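Local coordinates for protein BlEst2 (Bacillus licheniformis, PDB 6WPX) that probably hydrolyses ester bonds as a lipase-esterase of the alpha/beta-hydrolase kind, and is held here in a propeptide form in which its C-terminal domain is autoinhibitory, at residues G150-D155 and E236-L241; L156-W161 and A175-Q180; V222-N225 and E229-G232; S341-A346 and G352-A357. One frame throughout, in Å; residues are numbered along the deposited sequence.

Contact 1: residues G150-D155 and E236-L241; sequences GSQLAD and EKNARL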
loop_
_atom_site.group_PDB
_atom_site.type_symbol
_atom_site.label_atom_id
_atom_site.label_comp_id
_atom_site.label_asym_id
_atom_site.label_seq_id
_atom_site.Cartn_x
_atom_site.Cartn_y
_atom_site.Cartn_z
ATOM N N GLY A 150 -1.332 -6.223 3.498
ATOM C CA GLY A 150 -0.306 -5.698 2.623
ATOM C C GLY A 150 -0.726 -4.535 1.753
ATOM O O GLY A 150 -1.907 -4.191 1.645
ATOM N N SER A 151 0.265 -3.949 1.112
ATOM C CA SER A 151 0.111 -2.808 0.244
ATOM C C SER A 151 0.445 -3.175 -1.208
ATOM O O SER A 151 1.567 -3.623 -1.485
ATOM C CB SER A 151 1.026 -1.687 0.725
ATOM O OG SER A 151 1.080 -0.690 -0.278
ATOM N N GLN A 152 -0.527 -2.983 -2.127
ATOM C CA GLN A 152 -0.300 -3.224 -3.571
ATOM C C GLN A 152 0.702 -2.189 -4.122
ATOM O O GLN A 152 1.377 -2.445 -5.115
ATOM C CB GLN A 152 -1.604 -3.221 -4.386
ATOM C CG GLN A 152 -2.592 -4.353 -3.990
ATOM C CD GLN A 152 -3.606 -3.872 -2.955
ATOM O OE1 GLN A 152 -3.341 -2.961 -2.149
ATOM N NE2 GLN A 152 -4.780 -4.505 -2.941
ATOM N N LEU A 153 0.825 -1.046 -3.437
ATOM C CA LEU A 153 1.802 -0.016 -3.790
ATOM C C LEU A 153 3.208 -0.490 -3.402
ATOM O O LEU A 153 4.162 -0.214 -4.129
ATOM C CB LEU A 153 1.443 1.308 -3.127
ATOM C CG LEU A 153 0.219 2.011 -3.750
ATOM C CD1 LEU A 153 -0.250 3.166 -2.852
ATOM C CD2 LEU A 153 0.553 2.522 -5.186
ATOM N N ALA A 154 3.332 -1.240 -2.271
ATOM C CA ALA A 154 4.616 -1.834 -1.912
ATOM C C ALA A 154 4.948 -2.917 -2.947
ATOM O O ALA A 154 6.098 -3.008 -3.345
ATOM C CB ALA A 154 4.579 -2.423 -0.500
ATOM N N ASP A 155 3.932 -3.695 -3.427
ATOM C CA ASP A 155 4.147 -4.714 -4.463
ATOM C C ASP A 155 4.685 -4.048 -5.704
ATOM O O ASP A 155 5.607 -4.572 -6.330
ATOM C CB ASP A 155 2.852 -5.438 -4.830
ATOM C CG ASP A 155 2.286 -6.250 -3.704
ATOM O OD1 ASP A 155 2.985 -6.418 -2.687
ATOM O OD2 ASP A 155 1.162 -6.763 -3.855
ATOM N N GLU A 236 -9.579 -0.777 1.493
ATOM C CA GLU A 236 -10.446 -1.080 2.633
ATOM C C GLU A 236 -10.324 -2.584 2.988
ATOM O O GLU A 236 -10.189 -2.931 4.162
ATOM C CB GLU A 236 -11.899 -0.673 2.302
ATOM C CG GLU A 236 -12.914 -1.103 3.347
ATOM C CD GLU A 236 -13.487 -2.504 3.222
ATOM O OE1 GLU A 236 -13.976 -3.038 4.236
ATOM O OE2 GLU A 236 -13.431 -3.080 2.112
ATOM N N LYS A 237 -10.360 -3.471 1.972
ATOM C CA LYS A 237 -10.237 -4.914 2.226
ATOM C C LYS A 237 -8.900 -5.285 2.897
ATOM O O LYS A 237 -8.878 -6.154 3.773
ATOM C CB LYS A 237 -10.475 -5.743 0.953
ATOM C CG LYS A 237 -11.963 -5.819 0.557
ATOM C CD LYS A 237 -12.788 -6.739 1.490
ATOM C CE LYS A 237 -14.218 -6.285 1.632
ATOM N NZ LYS A 237 -14.914 -6.985 2.743
ATOM N N ASN A 238 -7.800 -4.598 2.525
ATOM C CA ASN A 238 -6.513 -4.905 3.123
ATOM C C ASN A 238 -6.297 -4.233 4.464
ATOM O O ASN A 238 -5.323 -4.552 5.120
ATOM C CB ASN A 238 -5.365 -4.592 2.144
ATOM C CG ASN A 238 -5.287 -5.563 0.984
ATOM O OD1 ASN A 238 -6.219 -6.302 0.694
ATOM N ND2 ASN A 238 -4.149 -5.637 0.341
ATOM N N ALA A 239 -7.222 -3.352 4.897
ATOM C CA ALA A 239 -7.147 -2.662 6.193
ATOM C C ALA A 239 -7.871 -3.434 7.306
ATOM O O ALA A 239 -7.919 -2.977 8.463
ATOM C CB ALA A 239 -7.711 -1.254 6.072
ATOM N N ARG A 240 -8.419 -4.619 6.969
ATOM C CA ARG A 240 -9.235 -5.412 7.902
ATOM C C ARG A 240 -8.534 -6.632 8.472
ATOM O O ARG A 240 -7.540 -7.095 7.898
ATOM C CB ARG A 240 -10.547 -5.878 7.207
ATOM C CG ARG A 240 -11.344 -4.779 6.532
ATOM C CD ARG A 240 -11.497 -3.558 7.435
ATOM N NE ARG A 240 -12.448 -2.612 6.881
ATOM C CZ ARG A 240 -12.986 -1.608 7.554
ATOM N NH1 ARG A 240 -12.666 -1.404 8.830
ATOM N NH2 ARG A 240 -13.838 -0.794 6.961
ATOM N N LEU A 241 -9.073 -7.149 9.599
ATOM C CA LEU A 241 -8.660 -8.385 10.244
ATOM C C LEU A 241 -9.914 -9.276 10.377
ATOM O O LEU A 241 -10.999 -8.760 10.692
ATOM C CB LEU A 241 -8.000 -8.165 11.614
ATOM C CG LEU A 241 -6.623 -7.493 11.619
ATOM C CD1 LEU A 241 -6.248 -7.070 13.039
ATOM C CD2 LEU A 241 -5.559 -8.432 11.066
HETATM O O HOH W 1 -7.336 -5.108 -1.835
#
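The carboxamide of Asn238 lies face to face with the amide end of Gln152, offset from it, the two planes only about 3° apart. From this position Asn238 ND2 reaches Gly150 O and gives it a hydrogen bond of 3.0 Å. The N-H points well at the oxygen, at 160°, and the oxygen lies close to the Asn238 amide plane, yet the donor sits 47° above the carbonyl plane. Gln152 NE2 comes to 3.5 Å from Asn238 ND2, a meeting of two donors that makes no bond. A water joins the two side chains instead: it accepts from Gln152 NE2 at 2.8 Å and donates weakly to Asn238 OD1. A bend at chi2 brings the Gln152 amide round to this place. Asparagine suits the site because one short side chain offers a donor to the backbone and an acceptor to the water. A leucine here would probably leave Gly150 O without this donor and the water without the amide oxygen it weakly donates to. Gly150 has a positive phi, at which a side chain would jam against the preceding carbonyl. Next to it Ser151 is the N-cap: its OG accepts from Ala154 N at 3.1 Å and more weakly from Leu153 N. In the other segment Arg240 NE meets Glu236 OE1 in a salt bridge. Asn238 also touches Thr181 of helix 181-191, while Gln152 and Leu153 pack on helix 218-224, so the contact joins the start of helix 152-157 to the loop leading into strand 245-246.

Contact 2: residues L156-W161 and A175-Q180; sequences LAYSNW and AVYSLQ
Tyr158 is met from several directions by the end of helix 174-178 and residues just after it. The Gln180 amide stacks on one face of its ring, the planes 24° apart, with OE1 reaching 3.3 Å from Tyr158 CB. Tyr177 turns its edge toward the Tyr158 ring in an offset edge-to-face pair, centroids 5.6 Å apart and planes at 77°; the nearest ring atoms are Tyr177 CD2 and Tyr158 CE2, at 3.5 Å. At the rim, near the ring plane, Val176 CG1 lies 3.6 Å from Tyr158 CE1, placed there by a chi1 of -176° that sets CG1 opposite the backbone N. In the next shell, Gln180 NE2 donates to Tyr177 O at 2.9 Å, nearly straight along a lone pair, which fixes the rotation of the stacked amide. An alanine in place of Tyr158 would probably open a gap beside Val176 and strip the Gln180 amide and the Tyr177 edge of their aromatic partner. Farther out, Tyr416 of strand 407-417 packs edge-to-face on Tyr158 and bonds its carbonyl. Tyr158 OH, close to Tyr177 N but at a poor angle, bonds weakly to Asn173 N. The contact thus rests on aromatic, amide and apolar packing, crossed by no hydrogen bond.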
loop_
_atom_site.group_PDB
_atom_site.type_symbol
_atom_site.label_atom_id
_atom_site.label_comp_id
_atom_site.label_asym_id
_atom_site.label_seq_id
_atom_site.Cartn_x
_atom_site.Cartn_y
_atom_site.Cartn_z
ATOM N N LEU A 156 4.109 -2.882 -6.046
ATOM C CA LEU A 156 4.531 -2.072 -7.184
ATOM C C LEU A 156 5.974 -1.613 -7.027
ATOM O O LEU A 156 6.757 -1.795 -7.963
ATOM C CB LEU A 156 3.581 -0.868 -7.417
ATOM C CG LEU A 156 3.990 0.127 -8.506
ATOM C CD1 LEU A 156 3.970 -0.518 -9.912
ATOM C CD2 LEU A 156 3.079 1.373 -8.478
ATOM N N ALA A 157 6.332 -1.041 -5.856
ATOM C CA ALA A 157 7.683 -0.551 -5.551
ATOM C C ALA A 157 8.771 -1.632 -5.710
ATOM O O ALA A 157 9.909 -1.313 -6.039
ATOM C CB ALA A 157 7.731 -0.013 -4.132
ATOM N N TYR A 158 8.437 -2.884 -5.394
ATOM C CA TYR A 158 9.360 -4.009 -5.463
ATOM C C TYR A 158 9.327 -4.748 -6.809
ATOM O O TYR A 158 10.029 -5.741 -6.982
ATOM C CB TYR A 158 9.098 -4.963 -4.290
ATOM C CG TYR A 158 9.794 -4.470 -3.051
ATOM C CD1 TYR A 158 9.241 -3.448 -2.278
ATOM C CD2 TYR A 158 11.062 -4.943 -2.704
ATOM C CE1 TYR A 158 9.917 -2.931 -1.175
ATOM C CE2 TYR A 158 11.753 -4.418 -1.608
ATOM C CZ TYR A 158 11.169 -3.418 -0.846
ATOM O OH TYR A 158 11.826 -2.917 0.241
ATOM N N SER A 159 8.562 -4.244 -7.767
ATOM C CA SER A 159 8.425 -4.898 -9.077
ATOM C C SER A 159 9.514 -4.492 -10.053
ATOM O O SER A 159 10.220 -3.512 -9.820
ATOM C CB SER A 159 7.030 -4.674 -9.655
ATOM O OG SER A 159 6.894 -3.345 -10.133
ATOM N N ASN A 160 9.700 -5.291 -11.114
ATOM C CA ASN A 160 10.737 -5.049 -12.111
ATOM C C ASN A 160 10.721 -3.652 -12.702
ATOM O O ASN A 160 11.761 -3.021 -12.714
ATOM C CB ASN A 160 10.680 -6.113 -13.230
ATOM C CG ASN A 160 11.194 -7.440 -12.750
ATOM O OD1 ASN A 160 10.561 -8.098 -11.929
ATOM N ND2 ASN A 160 12.364 -7.840 -13.213
ATOM N N TRP A 161 9.576 -3.177 -13.200
ATOM C CA TRP A 161 9.549 -1.844 -13.832
ATOM C C TRP A 161 9.894 -0.711 -12.881
ATOM O O TRP A 161 10.425 0.290 -13.332
ATOM C CB TRP A 161 8.224 -1.553 -14.550
ATOM C CG TRP A 161 7.942 -2.417 -15.750
ATOM C CD1 TRP A 161 6.843 -3.206 -15.954
ATOM C CD2 TRP A 161 8.729 -2.505 -16.953
ATOM N NE1 TRP A 161 6.924 -3.821 -17.185
ATOM C CE2 TRP A 161 8.076 -3.413 -17.816
ATOM C CE3 TRP A 161 9.957 -1.950 -17.360
ATOM C CZ2 TRP A 161 8.586 -3.749 -19.069
ATOM C CZ3 TRP A 161 10.465 -2.295 -18.599
ATOM C CH2 TRP A 161 9.783 -3.184 -19.438
ATOM N N ALA A 175 11.080 -2.134 6.137
ATOM C CA ALA A 175 9.687 -1.757 6.420
ATOM C C ALA A 175 8.808 -1.864 5.209
ATOM O O ALA A 175 7.811 -2.575 5.281
ATOM C CB ALA A 175 9.595 -0.366 7.039
ATOM N N VAL A 176 9.202 -1.246 4.073
ATOM C CA VAL A 176 8.443 -1.300 2.807
ATOM C C VAL A 176 8.349 -2.742 2.290
ATOM O O VAL A 176 7.287 -3.172 1.850
ATOM C CB VAL A 176 8.995 -0.313 1.725
ATOM C CG1 VAL A 176 8.113 -0.322 0.469
ATOM C CG2 VAL A 176 9.096 1.114 2.282
ATOM N N TYR A 177 9.462 -3.481 2.360
ATOM C CA TYR A 177 9.572 -4.890 1.977
ATOM C C TYR A 177 8.535 -5.714 2.726
ATOM O O TYR A 177 7.915 -6.584 2.121
ATOM C CB TYR A 177 10.965 -5.400 2.372
ATOM C CG TYR A 177 11.267 -6.811 1.943
ATOM C CD1 TYR A 177 11.034 -7.891 2.797
ATOM C CD2 TYR A 177 11.880 -7.065 0.723
ATOM C CE1 TYR A 177 11.380 -9.194 2.423
ATOM C CE2 TYR A 177 12.214 -8.356 0.337
ATOM C CZ TYR A 177 11.987 -9.414 1.196
ATOM O OH TYR A 177 12.370 -10.658 0.771
ATOM N N SER A 178 8.402 -5.481 4.063
ATOM C CA SER A 178 7.476 -6.241 4.912
ATOM C C SER A 178 6.013 -5.933 4.594
ATOM O O SER A 178 5.144 -6.669 5.038
ATOM C CB SER A 178 7.765 -6.019 6.395
ATOM O OG SER A 178 7.347 -4.741 6.849
ATOM N N LEU A 179 5.748 -4.862 3.825
ATOM C CA LEU A 179 4.401 -4.448 3.426
ATOM C C LEU A 179 3.900 -5.108 2.129
ATOM O O LEU A 179 2.723 -4.952 1.794
ATOM C CB LEU A 179 4.306 -2.918 3.336
ATOM C CG LEU A 179 4.461 -2.164 4.678
ATOM C CD1 LEU A 179 4.505 -0.684 4.442
ATOM C CD2 LEU A 179 3.329 -2.507 5.631
ATOM N N GLN A 180 4.768 -5.843 1.407
ATOM C CA GLN A 180 4.337 -6.557 0.191
ATOM C C GLN A 180 3.207 -7.526 0.567
ATOM O O GLN A 180 3.230 -8.108 1.659
ATOM C CB GLN A 180 5.495 -7.339 -0.432
ATOM C CG GLN A 180 6.551 -6.422 -1.018
ATOM C CD GLN A 180 7.769 -7.182 -1.444
ATOM O OE1 GLN A 180 7.932 -7.552 -2.619
ATOM N NE2 GLN A 180 8.677 -7.408 -0.500
#

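Contact 3: residues V222-N225 and E229-G232; sequences VYLN and ENDG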
loop_
_atom_site.group_PDB
_atom_site.type_symbol
_atom_site.label_atom_id
_atom_site.label_comp_id
_atom_site.label_asym_id
_atom_site.label_seq_id
_atom_site.Cartn_x
_atom_site.Cartn_y
_atom_site.Cartn_z
ATOM N N VAL A 222 -5.998 6.345 -7.429
ATOM C CA VAL A 222 -6.434 5.805 -8.727
ATOM C C VAL A 222 -5.712 4.489 -9.025
ATOM O O VAL A 222 -6.293 3.625 -9.645
ATOM C CB VAL A 222 -6.377 6.823 -9.906
ATOM C CG1 VAL A 222 -7.234 8.064 -9.610
ATOM C CG2 VAL A 222 -4.958 7.227 -10.224
ATOM N N TYR A 223 -4.477 4.320 -8.540
ATOM C CA TYR A 223 -3.781 3.039 -8.674
ATOM C C TYR A 223 -4.558 1.984 -7.870
ATOM O O TYR A 223 -4.915 0.933 -8.388
ATOM C CB TYR A 223 -2.331 3.118 -8.177
ATOM C CG TYR A 223 -1.562 1.865 -8.539
ATOM C CD1 TYR A 223 -1.011 1.701 -9.810
ATOM C CD2 TYR A 223 -1.452 0.811 -7.639
ATOM C CE1 TYR A 223 -0.372 0.518 -10.170
ATOM C CE2 TYR A 223 -0.773 -0.356 -7.972
ATOM C CZ TYR A 223 -0.260 -0.509 -9.243
ATOM O OH TYR A 223 0.396 -1.667 -9.544
ATOM N N LEU A 224 -4.833 2.278 -6.601
ATOM C CA LEU A 224 -5.534 1.324 -5.751
ATOM C C LEU A 224 -7.008 1.146 -6.128
ATOM O O LEU A 224 -7.568 0.094 -5.825
ATOM C CB LEU A 224 -5.362 1.669 -4.270
ATOM C CG LEU A 224 -3.952 1.588 -3.723
ATOM C CD1 LEU A 224 -3.932 2.012 -2.284
ATOM C CD2 LEU A 224 -3.347 0.171 -3.854
ATOM N N ASN A 225 -7.603 2.111 -6.865
ATOM C CA ASN A 225 -8.976 1.996 -7.397
ATOM C C ASN A 225 -9.093 0.785 -8.324
ATOM O O ASN A 225 -10.188 0.277 -8.495
ATOM C CB ASN A 225 -9.377 3.251 -8.188
ATOM C CG ASN A 225 -9.974 4.318 -7.328
ATOM O OD1 ASN A 225 -10.168 4.137 -6.134
ATOM N ND2 ASN A 225 -10.217 5.458 -7.906
ATOM N N GLU A 229 -12.140 0.108 -3.109
ATOM C CA GLU A 229 -12.205 1.279 -2.226
ATOM C C GLU A 229 -10.917 1.388 -1.412
ATOM O O GLU A 229 -10.381 0.381 -0.955
ATOM C CB GLU A 229 -13.434 1.191 -1.281
ATOM C CG GLU A 229 -14.784 1.253 -1.986
ATOM C CD GLU A 229 -15.027 2.328 -3.033
ATOM O OE1 GLU A 229 -14.983 1.970 -4.232
ATOM O OE2 GLU A 229 -15.274 3.504 -2.675
ATOM N N ASN A 230 -10.381 2.594 -1.290
ATOM C CA ASN A 230 -9.106 2.757 -0.645
ATOM C C ASN A 230 -8.959 4.181 -0.150
ATOM O O ASN A 230 -9.763 5.037 -0.510
ATOM C CB ASN A 230 -7.977 2.376 -1.670
ATOM C CG ASN A 230 -7.831 3.379 -2.773
ATOM O OD1 ASN A 230 -7.110 4.358 -2.623
ATOM N ND2 ASN A 230 -8.550 3.194 -3.875
ATOM N N ASP A 231 -7.931 4.443 0.650
ATOM C CA ASP A 231 -7.726 5.782 1.205
ATOM C C ASP A 231 -6.520 6.493 0.527
ATOM O O ASP A 231 -5.977 7.438 1.094
ATOM C CB ASP A 231 -7.522 5.702 2.733
ATOM C CG ASP A 231 -6.222 5.028 3.171
ATOM O OD1 ASP A 231 -5.409 4.651 2.290
ATOM O OD2 ASP A 231 -5.995 4.922 4.376
ATOM N N GLY A 232 -6.101 5.998 -0.647
ATOM C CA GLY A 232 -4.950 6.548 -1.357
ATOM C C GLY A 232 -3.675 5.772 -1.071
ATOM O O GLY A 232 -2.709 5.871 -1.832
#
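Asn230 ND2 has three oxygens around it: a weak bond of 2.9 Å to Asn225 OD1, bent to 123°, joins the two segments, while Gly228 O and Gly221 O outside them accept further bonds. With only two hydrogens on the nitrogen, the Asn225 bond is understandably the poor one. The two amides are far from coplanar, their planes 63° apart. The other end of the Asn230 amide is used within its own segment: OD1 accepts from Gly232 N at 2.8 Å, closing an Asx turn. Both uses depend on a chi1 of 71°, which places CG between the backbone N and the carbonyl carbon and directs the amide at the end of helix 218-224. Leu224 packs against the flat group with its methylene: Leu224 CB is 3.4 Å from Asn230 CG and 3.6 Å from both Asn230 OD1 and Asn230 ND2, so that it stands over the amide. Farther along the leucine, CD1 comes 4.0 Å from Gly232 C. Glycine suits that last place, since its positive phi would press a side chain against the carbonyl oxygen before it. Asp231, the middle residue of the turn, points its CB away from the helix; its OD2 bonds His254 ND1 and its OD1 accepts from the backbone of Ala233 and Val234. This pairing is consistent with the acid-histidine pair of an alpha/beta-hydrolase catalytic triad. An amide that donates at one end and accepts at the other is what an asparagine can supply here, and it ties the helix end to the turn that carries Asp231.

Contact 4: residues S341-A346 and G352-A357; sequences SIAKTA and GFVHSA
One face of the His355 imidazole is covered by Ile342 CD1, which sits over the middle of the ring, 3.6 Å from the centroid and 11° off its normal, as a CH-pi contact. The isoleucine is turned so that CG1 lies opposite the backbone N (chi1 -178°), and the methyl then folds over at chi2 71°. The same methyl reaches Phe353 CB at 3.9 Å. The Phe353 ring is met obliquely by Lys344 CG, which comes 3.9 Å from Phe353 CE2; the aliphatic part of the lysine runs alongside the ring while its ammonium continues outward. These side chains belong to an antiparallel beta hairpin, in which Ile342 with His355 and Lys344 with Phe353 form non-hydrogen-bonded pairs. Between and beside them, Ser341 with Ser356 and Ala343 with Val354 are hydrogen-bonded pairs, including Ala343 N to Val354 O at 3.0 Å and Val354 N to Ala343 O at 2.9 Å. Strand 341-344 is the outermost of its five-stranded sheet, and strand 353-360 pairs antiparallel with strand 313-320 along its other edge. On the face opposite His355, Thr345 CG2 packs 3.8 Å from Val354 CB, and Val354 goes on to touch Phe219 of helix 218-224, a good place for a branched apolar residue. Ser356 OG bonds His317 ND1. At the turn, Thr345 N donates to Gly352 O at 3.0 Å from well above the carbonyl plane, and Thr345 OG1 bonds Phe349 O. A side chain on Gly352 would come tightly against Thr345 OG1, so the absence of one suits the site.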
loop_
_atom_site.group_PDB
_atom_site.type_symbol
_atom_site.label_atom_id
_atom_site.label_comp_id
_atom_site.label_asym_id
_atom_site.label_seq_id
_atom_site.Cartn_x
_atom_site.Cartn_y
_atom_site.Cartn_z
ATOM N N SER A 341 -0.928 17.499 -13.950
ATOM C CA SER A 341 -0.744 18.099 -12.645
ATOM C C SER A 341 0.542 17.484 -12.092
ATOM O O SER A 341 0.959 16.417 -12.555
ATOM C CB SER A 341 -1.912 17.740 -11.739
ATOM O OG SER A 341 -1.966 16.332 -11.565
ATOM N N ILE A 342 1.167 18.142 -11.126
ATOM C CA ILE A 342 2.356 17.636 -10.453
ATOM C C ILE A 342 2.019 17.489 -8.959
ATOM O O ILE A 342 1.274 18.301 -8.402
ATOM C CB ILE A 342 3.625 18.505 -10.746
ATOM C CG1 ILE A 342 4.907 17.959 -10.080
ATOM C CG2 ILE A 342 3.407 19.978 -10.382
ATOM C CD1 ILE A 342 5.505 16.684 -10.625
ATOM N N ALA A 343 2.489 16.408 -8.346
ATOM C CA ALA A 343 2.277 16.179 -6.924
ATOM C C ALA A 343 3.438 15.370 -6.382
ATOM O O ALA A 343 4.142 14.699 -7.150
ATOM C CB ALA A 343 0.960 15.459 -6.682
ATOM N N LYS A 344 3.672 15.457 -5.068
ATOM C CA LYS A 344 4.702 14.638 -4.455
ATOM C C LYS A 344 4.086 13.231 -4.357
ATOM O O LYS A 344 2.864 13.102 -4.309
ATOM C CB LYS A 344 5.007 15.134 -3.029
ATOM C CG LYS A 344 5.778 16.435 -2.952
ATOM C CD LYS A 344 6.137 16.719 -1.508
ATOM C CE LYS A 344 6.871 18.021 -1.347
ATOM N NZ LYS A 344 7.244 18.260 0.073
ATOM N N THR A 345 4.904 12.187 -4.326
ATOM C CA THR A 345 4.355 10.852 -4.095
ATOM C C THR A 345 4.324 10.666 -2.579
ATOM O O THR A 345 4.903 11.479 -1.858
ATOM C CB THR A 345 5.093 9.770 -4.879
ATOM O OG1 THR A 345 6.480 10.011 -4.769
ATOM C CG2 THR A 345 4.701 9.749 -6.335
ATOM N N ALA A 346 3.656 9.644 -2.092
ATOM C CA ALA A 346 3.535 9.535 -0.628
ATOM C C ALA A 346 3.796 8.102 -0.178
ATOM O O ALA A 346 3.955 7.250 -1.027
ATOM C CB ALA A 346 2.152 9.964 -0.266
ATOM N N GLY A 352 9.476 11.090 -4.016
ATOM C CA GLY A 352 9.399 11.275 -5.458
ATOM C C GLY A 352 8.302 12.227 -5.878
ATOM O O GLY A 352 7.680 12.894 -5.039
ATOM N N PHE A 353 8.075 12.292 -7.187
ATOM C CA PHE A 353 7.085 13.158 -7.810
ATOM C C PHE A 353 6.306 12.379 -8.829
ATOM O O PHE A 353 6.794 11.381 -9.356
ATOM C CB PHE A 353 7.761 14.387 -8.467
ATOM C CG PHE A 353 8.484 15.233 -7.444
ATOM C CD1 PHE A 353 9.811 14.975 -7.119
ATOM C CD2 PHE A 353 7.814 16.225 -6.739
ATOM C CE1 PHE A 353 10.470 15.733 -6.141
ATOM C CE2 PHE A 353 8.477 16.982 -5.762
ATOM C CZ PHE A 353 9.803 16.743 -5.484
ATOM N N VAL A 354 5.111 12.848 -9.109
ATOM C CA VAL A 354 4.239 12.238 -10.097
ATOM C C VAL A 354 3.531 13.316 -10.885
ATOM O O VAL A 354 2.985 14.258 -10.316
ATOM C CB VAL A 354 3.276 11.133 -9.522
ATOM C CG1 VAL A 354 2.247 11.689 -8.521
ATOM C CG2 VAL A 354 2.594 10.337 -10.635
ATOM N N HIS A 355 3.594 13.189 -12.201
ATOM C CA HIS A 355 2.860 14.028 -13.133
ATOM C C HIS A 355 1.663 13.186 -13.519
ATOM O O HIS A 355 1.840 12.051 -13.991
ATOM C CB HIS A 355 3.685 14.332 -14.383
ATOM C CG HIS A 355 5.007 14.962 -14.112
ATOM N ND1 HIS A 355 5.202 16.317 -14.288
ATOM C CD2 HIS A 355 6.173 14.395 -13.731
ATOM C CE1 HIS A 355 6.478 16.537 -14.012
ATOM N NE2 HIS A 355 7.101 15.412 -13.656
ATOM N N SER A 356 0.454 13.703 -13.301
ATOM C CA SER A 356 -0.737 12.936 -13.619
ATOM C C SER A 356 -1.698 13.648 -14.522
ATOM O O SER A 356 -1.755 14.882 -14.561
ATOM C CB SER A 356 -1.479 12.513 -12.359
ATOM O OG SER A 356 -0.637 11.742 -11.524
ATOM N N ALA A 357 -2.486 12.838 -15.238
ATOM C CA ALA A 357 -3.547 13.316 -16.117
ATOM C C ALA A 357 -4.648 12.268 -16.137
ATOM O O ALA A 357 -4.400 11.089 -15.878
ATOM C CB ALA A 357 -3.025 13.559 -17.534
#

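Overall arrangement
Contacts 2 and 3 are both nested in the loop closed by contact 1, and contact 4 follows later in the chain. Helix 152-157 is shared by contacts 1 and 2, whose centres lie 12 Å apart, and its Leu153 also packs on Tyr223 and Gly232 of contact 3, about 10 Å from contact 1 between centres. Contact 4 stands farther off, about 21 Å from contact 1 and 15 Å from contact 3, and touches none of the others directly; helix 218-224 bridges the gap, carrying contact 3 and packing against the hairpin. Contact 2 meets the C-terminal sheet, so this helical region is a route by which the autoinhibitory C-terminal domain could act on the hydrolase core.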